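Local coordinates for protein chitosanase (Gynuella sunshinyii YC6258, PDB 6X2Q) that binds a glucosamine oligosaccharide in its cleft and, as a family 46 glycoside hydrolase, probably cleaves chitosan chains, at residues I15-N20 and I229-W234; L129-P134 and V175-W180; Q190-P195 and S205-R210. All blocks are in the same frame, centred on the assembly; numbering follows the deposited sequence.

Interaction 1 of 3, residues I15-N20 and I229-W234. Unlike the reference sequence in segment 15-20: Ala19 (reference Glu).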
loop_
_atom_site.group_PDB
_atom_site.type_symbol
_atom_site.label_atom_id
_atom_site.label_comp_id
_atom_site.label_asym_id
_atom_site.label_seq_id
_atom_site.Cartn_x
_atom_site.Cartn_y
_atom_site.Cartn_z
ATOM N N ILE A 15 7.173 -1.437 4.664
ATOM C CA ILE A 15 6.414 -0.780 3.606
ATOM C C ILE A 15 6.654 0.716 3.642
ATOM O O ILE A 15 6.722 1.382 2.599
ATOM C CB ILE A 15 4.922 -1.128 3.740
ATOM C CG1 ILE A 15 4.747 -2.625 3.490
ATOM C CG2 ILE A 15 4.053 -0.262 2.802
ATOM C CD1 ILE A 15 3.361 -3.131 3.781
ATOM N N SER A 16 6.782 1.272 4.845
ATOM C CA SER A 16 7.133 2.678 4.952
ATOM C C SER A 16 8.478 2.954 4.277
ATOM O O SER A 16 8.620 3.928 3.528
ATOM C CB SER A 16 7.142 3.094 6.423
ATOM O OG SER A 16 7.340 4.488 6.533
ATOM N N ILE A 17 9.468 2.092 4.512
ATOM C CA ILE A 17 10.752 2.231 3.831
ATOM C C ILE A 17 10.576 2.062 2.328
ATOM O O ILE A 17 11.125 2.834 1.536
ATOM C CB ILE A 17 11.772 1.228 4.397
ATOM C CG1 ILE A 17 12.208 1.641 5.804
ATOM C CG2 ILE A 17 12.988 1.112 3.470
ATOM C CD1 ILE A 17 12.928 0.542 6.568
ATOM N N PHE A 18 9.794 1.063 1.914
ATOM C CA PHE A 18 9.548 0.846 0.496
ATOM C C PHE A 18 9.102 2.126 -0.180
ATOM O O PHE A 18 9.573 2.461 -1.271
ATOM C CB PHE A 18 8.487 -0.238 0.294
ATOM C CG PHE A 18 8.999 -1.632 0.483
ATOM C CD1 PHE A 18 10.350 -1.864 0.708
ATOM C CD2 PHE A 18 8.130 -2.710 0.447
ATOM C CE1 PHE A 18 10.825 -3.140 0.908
ATOM C CE2 PHE A 18 8.598 -3.996 0.629
ATOM C CZ PHE A 18 9.955 -4.218 0.852
ATOM N N ALA A 19 8.210 2.861 0.461
ATOM C CA ALA A 19 7.536 3.971 -0.184
ATOM C C ALA A 19 8.212 5.311 0.071
ATOM O O ALA A 19 8.177 6.183 -0.797
ATOM C CB ALA A 19 6.084 4.031 0.287
ATOM N N ASN A 20 8.827 5.500 1.243
ATOM C CA ASN A 20 9.321 6.813 1.651
ATOM C C ASN A 20 10.745 6.787 2.191
ATOM O O ASN A 20 11.211 7.812 2.698
ATOM C CB ASN A 20 8.396 7.416 2.709
ATOM C CG ASN A 20 6.993 7.620 2.195
ATOM O OD1 ASN A 20 6.018 7.360 2.898
ATOM N ND2 ASN A 20 6.880 8.071 0.943
ATOM N N ILE A 229 15.801 -7.887 10.481
ATOM C CA ILE A 229 15.513 -7.782 9.057
ATOM C C ILE A 229 16.280 -6.591 8.509
ATOM O O ILE A 229 16.180 -5.477 9.040
ATOM C CB ILE A 229 14.007 -7.652 8.781
ATOM C CG1 ILE A 229 13.294 -8.941 9.192
ATOM C CG2 ILE A 229 13.767 -7.378 7.296
ATOM C CD1 ILE A 229 11.816 -8.982 8.818
ATOM N N ARG A 230 17.062 -6.837 7.463
ATOM C CA ARG A 230 17.809 -5.800 6.767
ATOM C C ARG A 230 17.030 -5.396 5.522
ATOM O O ARG A 230 16.732 -6.242 4.671
ATOM C CB ARG A 230 19.211 -6.297 6.405
ATOM C CG ARG A 230 20.097 -5.253 5.733
ATOM C CD ARG A 230 20.977 -5.891 4.645
ATOM N NE ARG A 230 22.362 -5.434 4.731
ATOM C CZ ARG A 230 22.932 -4.594 3.871
ATOM N NH1 ARG A 230 22.243 -4.111 2.838
ATOM N NH2 ARG A 230 24.195 -4.234 4.049
ATOM N N ILE A 231 16.673 -4.116 5.435
ATOM C CA ILE A 231 16.069 -3.534 4.243
ATOM C C ILE A 231 16.975 -2.412 3.757
ATOM O O ILE A 231 17.331 -1.522 4.536
ATOM C CB ILE A 231 14.653 -2.995 4.526
ATOM C CG1 ILE A 231 13.742 -4.108 5.053
ATOM C CG2 ILE A 231 14.062 -2.409 3.261
ATOM C CD1 ILE A 231 13.453 -5.204 4.012
ATOM N N SER A 232 17.342 -2.443 2.469
ATOM C CA SER A 232 18.172 -1.377 1.906
ATOM C C SER A 232 17.721 -0.995 0.501
ATOM O O SER A 232 18.548 -0.644 -0.349
ATOM C CB SER A 232 19.651 -1.771 1.885
ATOM O OG SER A 232 19.813 -3.106 1.463
ATOM N N THR A 233 16.415 -1.054 0.257
ATOM C CA THR A 233 15.774 -0.788 -1.025
ATOM C C THR A 233 16.344 0.414 -1.769
ATOM O O THR A 233 16.535 0.352 -2.987
ATOM C CB THR A 233 14.275 -0.575 -0.802
ATOM O OG1 THR A 233 13.760 -1.634 0.024
ATOM C CG2 THR A 233 13.529 -0.533 -2.141
ATOM N N TRP A 234 16.624 1.509 -1.059
ATOM C CA TRP A 234 17.034 2.757 -1.697
ATOM C C TRP A 234 18.492 3.103 -1.434
ATOM O O TRP A 234 18.877 4.271 -1.570
ATOM C CB TRP A 234 16.149 3.910 -1.231
ATOM C CG TRP A 234 14.696 3.707 -1.483
ATOM C CD1 TRP A 234 13.750 3.310 -0.575
ATOM C CD2 TRP A 234 14.008 3.910 -2.723
ATOM N NE1 TRP A 234 12.517 3.244 -1.180
ATOM C CE2 TRP A 234 12.644 3.616 -2.496
ATOM C CE3 TRP A 234 14.408 4.321 -4.006
ATOM C CZ2 TRP A 234 11.677 3.720 -3.507
ATOM C CZ3 TRP A 234 13.448 4.419 -5.009
ATOM C CH2 TRP A 234 12.100 4.114 -4.754
#
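Trp234 turns the N-H edge of its indole to two successive carbonyls of helix 5-20. Trp234 NE1 donates to Phe18 O at 3.0 Å, with an N-H...O angle of 139°, and makes a second, weak bond to Ile17 O at 3.1 Å. The one hydrogen is therefore shared, and neither bond is straight. Phe18 O lies almost in the plane of the indole, whereas NE1 stands well above the plane of the Phe18 carbonyl. Thr233 contributes its hydroxyl next: OG1 lies at the edge of the Phe18 ring, near its plane, 3.4 Å from CE1. The polar partner of this oxygen is elsewhere, in a hydrogen bond with Ser213 OG. Thr233 CG2 meanwhile rests over one face of the Trp234 ring, near its rim. Deeper in, the contact turns apolar. The CG2 methyl of Ile17, set anti to its backbone N, meets Ile231 CG2 at 3.7 Å, and the same Ile231 methyl approaches Phe18 CE1 obliquely at 4.1 Å. Ile231 pairs through its backbone with Phe238, and Arg230 O accepts from Lys216 NZ. The contact thus sets helix 5-20 against the hairpin of strands 229-231 and 238-240. Ile17 also touches Phe238 and Leu240 of the second strand, while Phe18 packs between the loop at Thr233 and residues of helices 134-147 and 209-219.

Interaction 2 of 3, residues L129-P134 and V175-W180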
loop_
_atom_site.group_PDB
_atom_site.type_symbol
_atom_site.label_atom_id
_atom_site.label_comp_id
_atom_site.label_asym_id
_atom_site.label_seq_id
_atom_site.Cartn_x
_atom_site.Cartn_y
_atom_site.Cartn_z
ATOM N N LEU A 129 -6.275 -17.978 -0.053
ATOM C CA LEU A 129 -5.186 -18.687 -0.714
ATOM C C LEU A 129 -4.648 -19.838 0.124
ATOM O O LEU A 129 -3.929 -20.696 -0.406
ATOM C CB LEU A 129 -4.037 -17.732 -1.029
ATOM C CG LEU A 129 -4.252 -16.698 -2.138
ATOM C CD1 LEU A 129 -3.182 -15.619 -2.036
ATOM C CD2 LEU A 129 -4.209 -17.381 -3.483
ATOM N N GLY A 130 -4.958 -19.865 1.418
ATOM C CA GLY A 130 -4.268 -20.784 2.298
ATOM C C GLY A 130 -2.857 -20.361 2.633
ATOM O O GLY A 130 -2.090 -21.167 3.156
ATOM N N ALA A 131 -2.490 -19.110 2.349
ATOM C CA ALA A 131 -1.122 -18.655 2.585
ATOM C C ALA A 131 -0.832 -18.593 4.082
ATOM O O ALA A 131 -1.627 -18.062 4.859
ATOM C CB ALA A 131 -0.900 -17.282 1.950
ATOM N N GLN A 132 0.325 -19.109 4.490
ATOM C CA GLN A 132 0.640 -19.149 5.902
ATOM C C GLN A 132 2.000 -18.579 6.268
ATOM O O GLN A 132 2.272 -18.406 7.463
ATOM C CB GLN A 132 0.529 -20.592 6.415
ATOM C CG GLN A 132 -0.920 -21.068 6.392
ATOM C CD GLN A 132 -1.143 -22.310 7.194
ATOM O OE1 GLN A 132 -0.923 -23.410 6.705
ATOM N NE2 GLN A 132 -1.588 -22.149 8.435
ATOM N N MET A 133 2.852 -18.289 5.312
ATOM C CA MET A 133 4.127 -17.703 5.688
ATOM C C MET A 133 3.956 -16.203 5.894
ATOM O O MET A 133 3.343 -15.531 5.056
ATOM C CB MET A 133 5.187 -17.980 4.623
ATOM C CG MET A 133 5.251 -19.443 4.177
ATOM S SD MET A 133 6.683 -19.781 3.119
ATOM C CE MET A 133 6.278 -18.755 1.683
ATOM N N PRO A 134 4.459 -15.649 6.994
ATOM C CA PRO A 134 4.363 -14.192 7.194
ATOM C C PRO A 134 4.860 -13.361 6.012
ATOM O O PRO A 134 4.286 -12.294 5.723
ATOM C CB PRO A 134 5.216 -13.978 8.445
ATOM C CG PRO A 134 5.061 -15.283 9.217
ATOM C CD PRO A 134 5.002 -16.360 8.173
ATOM N N VAL A 175 -0.019 -26.521 -3.811
ATOM C CA VAL A 175 1.098 -25.841 -4.461
ATOM C C VAL A 175 2.016 -25.296 -3.379
ATOM O O VAL A 175 1.567 -24.576 -2.479
ATOM C CB VAL A 175 0.605 -24.705 -5.379
ATOM C CG1 VAL A 175 1.804 -23.915 -5.924
ATOM C CG2 VAL A 175 -0.276 -25.231 -6.517
ATOM N N ASP A 176 3.303 -25.637 -3.458
ATOM C CA ASP A 176 4.276 -25.131 -2.494
ATOM C C ASP A 176 4.190 -23.611 -2.409
ATOM O O ASP A 176 4.263 -22.915 -3.429
ATOM C CB ASP A 176 5.696 -25.567 -2.892
ATOM C CG ASP A 176 6.761 -25.151 -1.862
ATOM O OD1 ASP A 176 7.128 -23.957 -1.820
ATOM O OD2 ASP A 176 7.223 -26.013 -1.072
ATOM N N GLU A 177 4.040 -23.097 -1.181
ATOM C CA GLU A 177 3.744 -21.679 -1.014
ATOM C C GLU A 177 4.904 -20.799 -1.471
ATOM O O GLU A 177 4.675 -19.686 -1.954
ATOM C CB GLU A 177 3.389 -21.363 0.434
ATOM C CG GLU A 177 2.869 -19.939 0.601
ATOM C CD GLU A 177 2.486 -19.606 2.023
ATOM O OE1 GLU A 177 1.975 -20.497 2.743
ATOM O OE2 GLU A 177 2.714 -18.444 2.426
ATOM N N ARG A 178 6.144 -21.279 -1.337
ATOM C CA ARG A 178 7.283 -20.494 -1.795
ATOM C C ARG A 178 7.283 -20.365 -3.308
ATOM O O ARG A 178 7.668 -19.320 -3.845
ATOM C CB ARG A 178 8.592 -21.115 -1.319
ATOM C CG ARG A 178 8.921 -20.814 0.142
ATOM C CD ARG A 178 10.022 -21.743 0.631
ATOM N NE ARG A 178 9.678 -23.127 0.345
ATOM C CZ ARG A 178 10.502 -24.145 0.576
ATOM N NH1 ARG A 178 11.712 -23.911 1.075
ATOM N NH2 ARG A 178 10.127 -25.388 0.298
ATOM N N ARG A 179 6.857 -21.417 -4.011
ATOM C CA ARG A 179 6.739 -21.342 -5.465
ATOM C C ARG A 179 5.650 -20.348 -5.869
ATOM O O ARG A 179 5.842 -19.532 -6.784
ATOM C CB ARG A 179 6.456 -22.735 -6.041
ATOM C CG ARG A 179 6.692 -22.839 -7.548
ATOM C CD ARG A 179 6.873 -24.283 -8.010
ATOM N NE ARG A 179 5.596 -24.850 -8.431
ATOM C CZ ARG A 179 5.053 -24.658 -9.628
ATOM N NH1 ARG A 179 5.694 -23.935 -10.533
ATOM N NH2 ARG A 179 3.872 -25.197 -9.927
ATOM N N TRP A 180 4.492 -20.414 -5.202
ATOM C CA TRP A 180 3.419 -19.467 -5.488
ATOM C C TRP A 180 3.882 -18.043 -5.235
ATOM O O TRP A 180 3.621 -17.144 -6.042
ATOM C CB TRP A 180 2.187 -19.784 -4.643
ATOM C CG TRP A 180 0.963 -18.986 -5.031
ATOM C CD1 TRP A 180 -0.095 -19.424 -5.774
ATOM C CD2 TRP A 180 0.664 -17.625 -4.675
ATOM N NE1 TRP A 180 -1.024 -18.419 -5.915
ATOM C CE2 TRP A 180 -0.576 -17.304 -5.258
ATOM C CE3 TRP A 180 1.335 -16.643 -3.934
ATOM C CZ2 TRP A 180 -1.162 -16.038 -5.128
ATOM C CZ3 TRP A 180 0.751 -15.387 -3.799
ATOM C CH2 TRP A 180 -0.482 -15.095 -4.401
#
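Leu129 meets Trp180 with both of its methyls: CD1 comes within 3.6 Å of CH2, and CD2 within 3.7 Å of CZ2. The two side chains cross at about a right angle on the benzene part of the indole, while NE1, on the pyrrole part, is hydrogen-bonded to Thr164 OG1. Gly130 ends helix 104-129 in a Schellman motif, with a positive phi of 75° that suits glycine. Ala131 comes next, its CB 3.8 Å from Glu177 OE2. From here the chain wraps round the carboxylate of Glu177, which accepts from two consecutive backbone amides. Gln132 N donates to Glu177 OE1 at 2.8 Å, nearly straight at 166°. Met133 N donates to Glu177 OE2 at 2.9 Å, and both oxygens are met on their syn side. Thr136 OG1 bonds to OE2 as well, so this acid is held at the start of helix 134-147, for which Met133 is the N-cap residue; the helix end would probably favour its negative charge. Glu177 reaches the loop because its CG is anti to the backbone N (chi1 -171°) and the chain beyond is extended. Met133 comes at it tip to tip and bends at its last torsion, bringing CE to 3.7 Å from Arg178 CG. Arg178 NH2 makes a salt bridge to Asp176 OD2, at 3.3 Å, and Asp176 caps helix 177-193 through weak bonds from the amides of Arg178 and Arg179.

Interaction 3 of 3, residues Q190-P195 and S205-R210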
loop_
_atom_site.group_PDB
_atom_site.type_symbol
_atom_site.label_atom_id
_atom_site.label_comp_id
_atom_site.label_asym_id
_atom_site.label_seq_id
_atom_site.Cartn_x
_atom_site.Cartn_y
_atom_site.Cartn_z
ATOM N N GLN A 190 6.705 -7.438 -13.107
ATOM C CA GLN A 190 6.335 -7.227 -14.504
ATOM C C GLN A 190 5.240 -6.177 -14.633
ATOM O O GLN A 190 5.258 -5.364 -15.570
ATOM C CB GLN A 190 5.886 -8.543 -15.133
ATOM C CG GLN A 190 7.038 -9.459 -15.526
ATOM C CD GLN A 190 6.614 -10.907 -15.663
ATOM O OE1 GLN A 190 5.455 -11.206 -15.956
ATOM N NE2 GLN A 190 7.551 -11.816 -15.446
ATOM N N VAL A 191 4.275 -6.178 -13.702
ATOM C CA VAL A 191 3.200 -5.185 -13.752
ATOM C C VAL A 191 3.734 -3.797 -13.419
ATOM O O VAL A 191 3.346 -2.801 -14.048
ATOM C CB VAL A 191 2.048 -5.591 -12.812
ATOM C CG1 VAL A 191 1.128 -4.407 -12.485
ATOM C CG2 VAL A 191 1.246 -6.797 -13.360
ATOM N N LEU A 192 4.619 -3.695 -12.425
ATOM C CA LEU A 192 5.195 -2.395 -12.096
ATOM C C LEU A 192 6.009 -1.836 -13.270
ATOM O O LEU A 192 5.981 -0.626 -13.533
ATOM C CB LEU A 192 6.048 -2.504 -10.830
ATOM C CG LEU A 192 5.268 -2.692 -9.503
ATOM C CD1 LEU A 192 6.210 -2.914 -8.295
ATOM C CD2 LEU A 192 4.259 -1.531 -9.227
ATOM N N ARG A 193 6.736 -2.709 -13.989
ATOM C CA ARG A 193 7.511 -2.272 -15.148
ATOM C C ARG A 193 6.618 -1.958 -16.338
ATOM O O ARG A 193 6.959 -1.093 -17.154
ATOM C CB ARG A 193 8.531 -3.344 -15.557
ATOM C CG ARG A 193 9.770 -3.426 -14.672
ATOM C CD ARG A 193 11.078 -3.361 -15.476
ATOM N NE ARG A 193 12.243 -3.478 -14.599
ATOM C CZ ARG A 193 12.663 -2.522 -13.767
ATOM N NH1 ARG A 193 12.029 -1.355 -13.711
ATOM N NH2 ARG A 193 13.728 -2.729 -12.991
ATOM N N HIS A 194 5.489 -2.652 -16.471
ATOM C CA HIS A 194 4.645 -2.551 -17.663
ATOM C C HIS A 194 3.182 -2.489 -17.280
ATOM O O HIS A 194 2.395 -3.379 -17.620
ATOM C CB HIS A 194 4.910 -3.724 -18.605
ATOM C CG HIS A 194 6.299 -3.730 -19.138
ATOM N ND1 HIS A 194 7.187 -4.756 -18.892
ATOM C CD2 HIS A 194 6.978 -2.800 -19.851
ATOM C CE1 HIS A 194 8.345 -4.470 -19.459
ATOM N NE2 HIS A 194 8.245 -3.289 -20.046
ATOM N N PRO A 195 2.766 -1.422 -16.612
ATOM C CA PRO A 195 1.366 -1.339 -16.187
ATOM C C PRO A 195 0.439 -1.061 -17.362
ATOM O O PRO A 195 0.800 -0.381 -18.325
ATOM C CB PRO A 195 1.362 -0.181 -15.178
ATOM C CG PRO A 195 2.602 0.608 -15.461
ATOM C CD PRO A 195 3.579 -0.272 -16.172
ATOM N N SER A 205 7.454 2.002 -12.283
ATOM C CA SER A 205 8.699 1.428 -12.779
ATOM C C SER A 205 9.868 1.715 -11.837
ATOM O O SER A 205 10.699 0.838 -11.583
ATOM C CB SER A 205 9.002 1.961 -14.181
ATOM O OG SER A 205 10.146 1.309 -14.695
ATOM N N GLU A 206 9.945 2.928 -11.298
ATOM C CA GLU A 206 11.015 3.270 -10.368
ATOM C C GLU A 206 10.834 2.648 -8.985
ATOM O O GLU A 206 11.680 2.868 -8.109
ATOM C CB GLU A 206 11.107 4.791 -10.230
ATOM C CG GLU A 206 11.445 5.507 -11.526
ATOM C CD GLU A 206 12.002 6.904 -11.290
ATOM O OE1 GLU A 206 13.231 7.022 -11.069
ATOM O OE2 GLU A 206 11.213 7.878 -11.318
ATOM N N SER A 207 9.760 1.903 -8.746
ATOM C CA SER A 207 9.502 1.361 -7.419
ATOM C C SER A 207 9.756 -0.143 -7.320
ATOM O O SER A 207 9.359 -0.758 -6.330
ATOM C CB SER A 207 8.063 1.669 -7.007
ATOM O OG SER A 207 7.190 0.656 -7.495
ATOM N N THR A 208 10.413 -0.750 -8.312
ATOM C CA THR A 208 10.535 -2.205 -8.353
ATOM C C THR A 208 11.542 -2.757 -7.354
ATOM O O THR A 208 11.523 -3.966 -7.087
ATOM C CB THR A 208 10.932 -2.688 -9.759
ATOM O OG1 THR A 208 12.141 -2.038 -10.171
ATOM C CG2 THR A 208 9.831 -2.397 -10.759
ATOM N N GLY A 209 12.434 -1.924 -6.821
ATOM C CA GLY A 209 13.341 -2.390 -5.786
ATOM C C GLY A 209 12.618 -2.994 -4.594
ATOM O O GLY A 209 13.152 -3.880 -3.919
ATOM N N ARG A 210 11.385 -2.559 -4.334
ATOM C CA ARG A 210 10.646 -3.133 -3.214
ATOM C C ARG A 210 10.289 -4.598 -3.474
ATOM O O ARG A 210 10.279 -5.412 -2.548
ATOM C CB ARG A 210 9.391 -2.298 -2.929
ATOM C CG ARG A 210 8.231 -2.508 -3.891
ATOM C CD ARG A 210 7.352 -1.256 -3.927
ATOM N NE ARG A 210 6.451 -1.221 -2.781
ATOM C CZ ARG A 210 5.716 -0.170 -2.428
ATOM N NH1 ARG A 210 5.769 0.974 -3.111
ATOM N NH2 ARG A 210 4.918 -0.263 -1.382
#
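Ser207 OG, 3.8 Å from Leu192 CD1, is gripped from beyond the two segments by hydrogen bonds with Gln146 NE2 and Trp204 O. Both of those residues line the glucosamine pocket, which makes this hydroxyl probably a second-shell link to the sugar site. Beside it, Thr208 CG2 reaches Leu192 CB at 3.8 Å and also lies over one face of the Arg193 guanidinium, toward its rim. With OG1 between backbone N and carbonyl carbon (chi1 56°), that methyl is left anti to the carbonyl carbon. An alanine here, lacking OG1 and CG2, would probably open a gap beside Leu192 CB and allow the guanidinium of Arg193 to turn more easily. Arg193 itself is held lightly: NH1 makes a weak bond to Ser205 O at 3.3 Å, bent to 123°, and Ser205 OG lies at the edge of the guanidinium. A type I beta turn from Ser205 to Thr208 leads from helix 201-205 into helix 209-219, and the C-terminal end of helix 177-193 sits against it. Leu192 also touches Trp204 on helix 201-205 and His147 on helix 134-147, the helix to which Arg210 is tied by a salt bridge with Asp142.

In the fold
Starting from the N terminus, helix 5-20 supplies the first half of interaction 1, whose partner comes only with the hairpin strand 229-231, so this contact closes a loop of 208 residues. Within that span lie the other two, one after the other. Interaction 2 closes a 40-residue excursion, fastening the loop between helices 104-129 and 134-147 to the start of helix 177-193. Near the other end of that same helix, interaction 3 closes a tight loop of nine residues onto the approach to helix 209-219. Interactions 1 and 3 touch, with Phe18 packed on Arg210 and Thr233 on Gly209, whereas interaction 2 stands apart, its centre about 23 Å from that of interaction 1.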